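Beta-galactosidase (Geobacillus stearothermophilus, PDB 4OIF) probably hydrolyses terminal non-reducing beta-D-galactose residues from beta-D-galactosides, as a zinc-containing, homotrimeric member of glycoside hydrolase family 42. Local coordinates at residues Phe74-Thr88 against Tyr144-Ser156. Residues are numbered along the deposited sequence; the frame is centred on the assembly and turned at random.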
# COMPACT_ATOMS: atom_id res chain seq x y z
N PHE A 74 -8.47 25.60 -39.40
CA PHE A 74 -7.54 26.74 -39.51
C PHE A 74 -8.24 27.94 -40.10
O PHE A 74 -8.13 29.07 -39.58
CB PHE A 74 -6.33 26.40 -40.38
CG PHE A 74 -5.13 25.93 -39.60
CD1 PHE A 74 -5.02 24.60 -39.20
CD2 PHE A 74 -4.10 26.80 -39.28
CE1 PHE A 74 -3.92 24.16 -38.49
CE2 PHE A 74 -3.00 26.37 -38.57
CZ PHE A 74 -2.91 25.03 -38.17
N ASP A 75 -8.96 27.69 -41.19
CA ASP A 75 -9.68 28.77 -41.85
C ASP A 75 -10.74 29.37 -40.93
O ASP A 75 -10.82 30.58 -40.81
CB ASP A 75 -10.30 28.29 -43.16
CG ASP A 75 -9.28 28.15 -44.27
OD1 ASP A 75 -8.13 28.62 -44.08
OD2 ASP A 75 -9.61 27.59 -45.34
N ASP A 76 -11.52 28.53 -40.27
CA ASP A 76 -12.61 28.97 -39.41
C ASP A 76 -12.13 29.78 -38.21
O ASP A 76 -12.74 30.78 -37.84
CB ASP A 76 -13.42 27.77 -38.89
CG ASP A 76 -14.33 27.19 -39.93
OD1 ASP A 76 -14.51 27.85 -40.97
OD2 ASP A 76 -14.90 26.11 -39.71
N ILE A 77 -11.06 29.32 -37.58
CA ILE A 77 -10.56 30.02 -36.42
C ILE A 77 -10.00 31.35 -36.88
O ILE A 77 -10.22 32.37 -36.22
CB ILE A 77 -9.51 29.19 -35.68
CG1 ILE A 77 -10.21 28.08 -34.89
CG2 ILE A 77 -8.64 30.06 -34.76
CD1 ILE A 77 -9.26 27.06 -34.36
N TYR A 78 -9.32 31.33 -38.03
CA TYR A 78 -8.80 32.58 -38.59
C TYR A 78 -9.95 33.58 -38.88
O TYR A 78 -9.83 34.78 -38.60
CB TYR A 78 -8.00 32.28 -39.87
CG TYR A 78 -7.27 33.48 -40.46
CD1 TYR A 78 -6.40 34.23 -39.68
CD2 TYR A 78 -7.42 33.83 -41.79
CE1 TYR A 78 -5.72 35.32 -40.21
CE2 TYR A 78 -6.74 34.91 -42.33
CZ TYR A 78 -5.90 35.65 -41.53
OH TYR A 78 -5.22 36.73 -42.03
N ARG A 79 -11.06 33.07 -39.40
CA ARG A 79 -12.20 33.89 -39.79
C ARG A 79 -12.73 34.73 -38.63
O ARG A 79 -13.05 35.90 -38.79
CB ARG A 79 -13.31 33.01 -40.35
CG ARG A 79 -14.41 33.75 -41.09
CD ARG A 79 -15.38 32.77 -41.77
NE ARG A 79 -16.47 32.38 -40.88
CZ ARG A 79 -16.69 31.14 -40.47
NH1 ARG A 79 -15.92 30.15 -40.87
NH2 ARG A 79 -17.70 30.89 -39.66
N ILE A 80 -12.83 34.11 -37.45
CA ILE A 80 -13.33 34.81 -36.27
C ILE A 80 -12.22 35.56 -35.53
O ILE A 80 -12.40 35.96 -34.38
CB ILE A 80 -14.03 33.85 -35.29
CG1 ILE A 80 -13.02 32.84 -34.73
CG2 ILE A 80 -15.19 33.14 -35.96
CD1 ILE A 80 -13.60 31.95 -33.67
N GLY A 81 -11.08 35.73 -36.17
CA GLY A 81 -10.02 36.56 -35.61
C GLY A 81 -9.10 35.84 -34.64
O GLY A 81 -8.44 36.48 -33.83
N GLY A 82 -9.05 34.51 -34.73
CA GLY A 82 -8.26 33.72 -33.81
C GLY A 82 -6.91 33.23 -34.33
O GLY A 82 -6.57 33.43 -35.49
N ARG A 83 -6.13 32.60 -33.45
CA ARG A 83 -4.87 32.00 -33.86
C ARG A 83 -4.82 30.53 -33.47
O ARG A 83 -5.54 30.07 -32.57
CB ARG A 83 -3.67 32.75 -33.26
CG ARG A 83 -3.65 34.28 -33.44
CD ARG A 83 -3.57 34.74 -34.88
NE ARG A 83 -2.28 34.44 -35.46
CZ ARG A 83 -1.23 35.27 -35.43
NH1 ARG A 83 -1.34 36.46 -34.85
NH2 ARG A 83 -0.08 34.90 -35.99
N VAL A 84 -3.97 29.78 -34.16
CA VAL A 84 -3.78 28.38 -33.86
C VAL A 84 -2.36 28.09 -33.35
O VAL A 84 -1.38 28.47 -33.99
CB VAL A 84 -4.04 27.49 -35.08
CG1 VAL A 84 -3.76 26.02 -34.73
CG2 VAL A 84 -5.47 27.69 -35.59
N ILE A 85 -2.28 27.47 -32.18
CA ILE A 85 -1.08 26.77 -31.75
C ILE A 85 -1.18 25.34 -32.28
O ILE A 85 -2.00 24.56 -31.79
CB ILE A 85 -0.93 26.76 -30.21
CG1 ILE A 85 -0.76 28.18 -29.68
CG2 ILE A 85 0.26 25.90 -29.77
CD1 ILE A 85 -0.84 28.26 -28.17
N LEU A 86 -0.39 25.01 -33.29
CA LEU A 86 -0.48 23.69 -33.90
C LEU A 86 0.44 22.73 -33.17
O LEU A 86 1.63 23.00 -32.99
CB LEU A 86 -0.12 23.74 -35.38
CG LEU A 86 -0.33 22.44 -36.17
CD1 LEU A 86 -1.72 21.89 -35.94
CD2 LEU A 86 -0.10 22.65 -37.65
N ALA A 87 -0.13 21.62 -32.72
CA ALA A 87 0.65 20.62 -32.03
C ALA A 87 1.03 19.50 -32.98
O ALA A 87 0.29 19.17 -33.91
CB ALA A 87 -0.14 20.06 -30.86
N THR A 88 2.20 18.90 -32.73
CA THR A 88 2.54 17.63 -33.36
C THR A 88 1.91 16.50 -32.54
O THR A 88 1.78 16.60 -31.33
CB THR A 88 4.04 17.44 -33.48
OG1 THR A 88 4.61 17.28 -32.17
CG2 THR A 88 4.65 18.66 -34.17
N TYR A 144 0.50 23.74 -43.32
CA TYR A 144 -0.03 24.85 -42.52
C TYR A 144 1.01 25.93 -42.20
O TYR A 144 0.67 26.98 -41.64
CB TYR A 144 -0.64 24.31 -41.23
CG TYR A 144 -1.70 23.28 -41.50
CD1 TYR A 144 -2.91 23.65 -42.08
CD2 TYR A 144 -1.49 21.94 -41.23
CE1 TYR A 144 -3.88 22.71 -42.36
CE2 TYR A 144 -2.46 21.00 -41.51
CZ TYR A 144 -3.65 21.39 -42.07
OH TYR A 144 -4.62 20.46 -42.34
N GLY A 145 2.26 25.69 -42.58
CA GLY A 145 3.35 26.54 -42.17
C GLY A 145 3.21 28.00 -42.56
O GLY A 145 3.66 28.88 -41.84
N ASP A 146 2.56 28.25 -43.70
CA ASP A 146 2.40 29.62 -44.18
C ASP A 146 1.00 30.17 -43.90
O ASP A 146 0.65 31.26 -44.35
CB ASP A 146 2.70 29.70 -45.68
CG ASP A 146 1.70 28.94 -46.53
OD1 ASP A 146 0.96 28.09 -45.98
OD2 ASP A 146 1.68 29.18 -47.76
N HIS A 147 0.20 29.43 -43.15
CA HIS A 147 -1.15 29.88 -42.85
C HIS A 147 -1.07 31.01 -41.82
O HIS A 147 -0.36 30.90 -40.83
CB HIS A 147 -2.02 28.75 -42.32
CG HIS A 147 -3.48 29.05 -42.33
ND1 HIS A 147 -4.06 29.95 -41.46
CD2 HIS A 147 -4.49 28.56 -43.09
CE1 HIS A 147 -5.36 30.02 -41.69
NE2 HIS A 147 -5.65 29.18 -42.67
N PRO A 148 -1.81 32.11 -42.07
CA PRO A 148 -1.77 33.29 -41.19
C PRO A 148 -2.20 33.01 -39.73
O PRO A 148 -1.72 33.69 -38.83
CB PRO A 148 -2.73 34.26 -41.87
CG PRO A 148 -3.59 33.41 -42.74
CD PRO A 148 -2.73 32.29 -43.20
N ALA A 149 -3.08 32.04 -39.50
CA ALA A 149 -3.50 31.71 -38.14
C ALA A 149 -2.42 30.99 -37.33
O ALA A 149 -2.52 30.91 -36.10
CB ALA A 149 -4.76 30.87 -38.15
N LEU A 150 -1.40 30.46 -37.99
CA LEU A 150 -0.38 29.69 -37.28
C LEU A 150 0.44 30.58 -36.37
O LEU A 150 0.98 31.58 -36.80
CB LEU A 150 0.54 28.95 -38.25
CG LEU A 150 1.59 28.09 -37.52
CD1 LEU A 150 0.89 27.12 -36.60
CD2 LEU A 150 2.51 27.34 -38.49
N LEU A 151 0.53 30.20 -35.10
CA LEU A 151 1.23 31.04 -34.13
C LEU A 151 2.50 30.41 -33.57
O LEU A 151 3.54 31.05 -33.45
CB LEU A 151 0.31 31.38 -32.96
CG LEU A 151 0.92 32.43 -32.04
CD1 LEU A 151 0.91 33.79 -32.74
CD2 LEU A 151 0.20 32.50 -30.69
N MET A 152 2.39 29.14 -33.22
CA MET A 152 3.45 28.46 -32.49
C MET A 152 3.30 26.95 -32.63
O MET A 152 2.20 26.44 -32.88
CB MET A 152 3.40 28.89 -31.01
CG MET A 152 4.50 28.36 -30.10
SD MET A 152 4.38 29.12 -28.44
CE MET A 152 2.65 28.86 -28.08
N TRP A 153 4.40 26.23 -32.51
CA TRP A 153 4.37 24.78 -32.49
C TRP A 153 4.31 24.29 -31.04
O TRP A 153 5.03 24.79 -30.17
CB TRP A 153 5.58 24.20 -33.20
CG TRP A 153 5.59 24.39 -34.69
CD1 TRP A 153 6.33 25.28 -35.39
CD2 TRP A 153 4.82 23.66 -35.64
NE1 TRP A 153 6.07 25.16 -36.73
CE2 TRP A 153 5.15 24.17 -36.91
CE3 TRP A 153 3.89 22.62 -35.55
CZ2 TRP A 153 4.57 23.68 -38.08
CZ3 TRP A 153 3.32 22.13 -36.70
CH2 TRP A 153 3.66 22.66 -37.95
N HIS A 154 3.44 23.31 -30.81
CA HIS A 154 3.26 22.64 -29.53
C HIS A 154 3.78 21.21 -29.72
O HIS A 154 3.04 20.32 -30.12
CB HIS A 154 1.77 22.71 -29.13
CG HIS A 154 1.39 21.98 -27.87
ND1 HIS A 154 1.67 20.65 -27.66
CD2 HIS A 154 0.65 22.39 -26.81
CE1 HIS A 154 1.16 20.28 -26.49
NE2 HIS A 154 0.53 21.31 -25.96
N VAL A 155 5.06 21.00 -29.49
CA VAL A 155 5.65 19.73 -29.90
C VAL A 155 5.36 18.61 -28.91
O VAL A 155 5.77 18.66 -27.74
CB VAL A 155 7.16 19.86 -30.10
CG1 VAL A 155 7.76 18.55 -30.58
CG2 VAL A 155 7.43 20.93 -31.11
N SER A 156 4.64 17.60 -29.42
CA SER A 156 4.15 16.48 -28.63
C SER A 156 3.25 16.96 -27.50
O SER A 156 2.59 17.99 -27.62
CB SER A 156 5.31 15.66 -28.04
OG SER A 156 4.84 14.40 -27.60
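His147 ties the loop before strand 150-154 to helix 68-79. His147 NE2 donates a nearly straight hydrogen bond to Asp75 OD1 (2.9 Å, 169° at the hydrogen). The carboxylate oxygen lies in the plane of the imidazole, while the carboxylate is turned out of it. His147 ND1, the other ring nitrogen, accepts Ala149 N at 3.0 Å, also in plane. With both nitrogens engaged, the ring's rotation is fixed. CG stands anti to the backbone N of His147 (chi1 -165°), which carries the ring across to the helix. There CB of Phe74 sits over one face, and the edge of the imidazole points at the face of Tyr78. Replacing His147 by an alanine is likely to leave Asp75 OD1 and Ala149 N without these partners and a gap beside Phe74 and Tyr78.

Strands 83-87 and 150-154 run parallel. Val84 N binds Ala149 O at 2.7 Å, and Val84 O takes Leu151 N. Leu86 bonds Met152 O and His154 N, and strand 150-154 takes one extra residue between the two pairs. Beyond the strands, Thr88 OG1 accepts Ser156 N at 2.8 Å and also bonds Glu239.

Phe74 and Tyr144 form an offset stack, planes 7° apart and centroids 4.5 Å apart. Val84 CG2 covers the opposite face of Phe74. Pro148 CG lies over the Tyr78 ring, 3.4 Å from Tyr78 CZ. Leu86 CD2 packs against Trp153 CZ3 on the same side of the sheet as Val84 and Leu150. On the other side, Ile85 CG2 meets His154 CB at 3.6 Å.

His154 lies close to Asn157 and Glu322, a predicted substrate-binding residue and the predicted nucleophile. Helix 68-79 leads into strand 83-87, which also pairs with 47-50, as 150-154 does with 252-259: the curled parallel sheet of the GH42 TIM barrel.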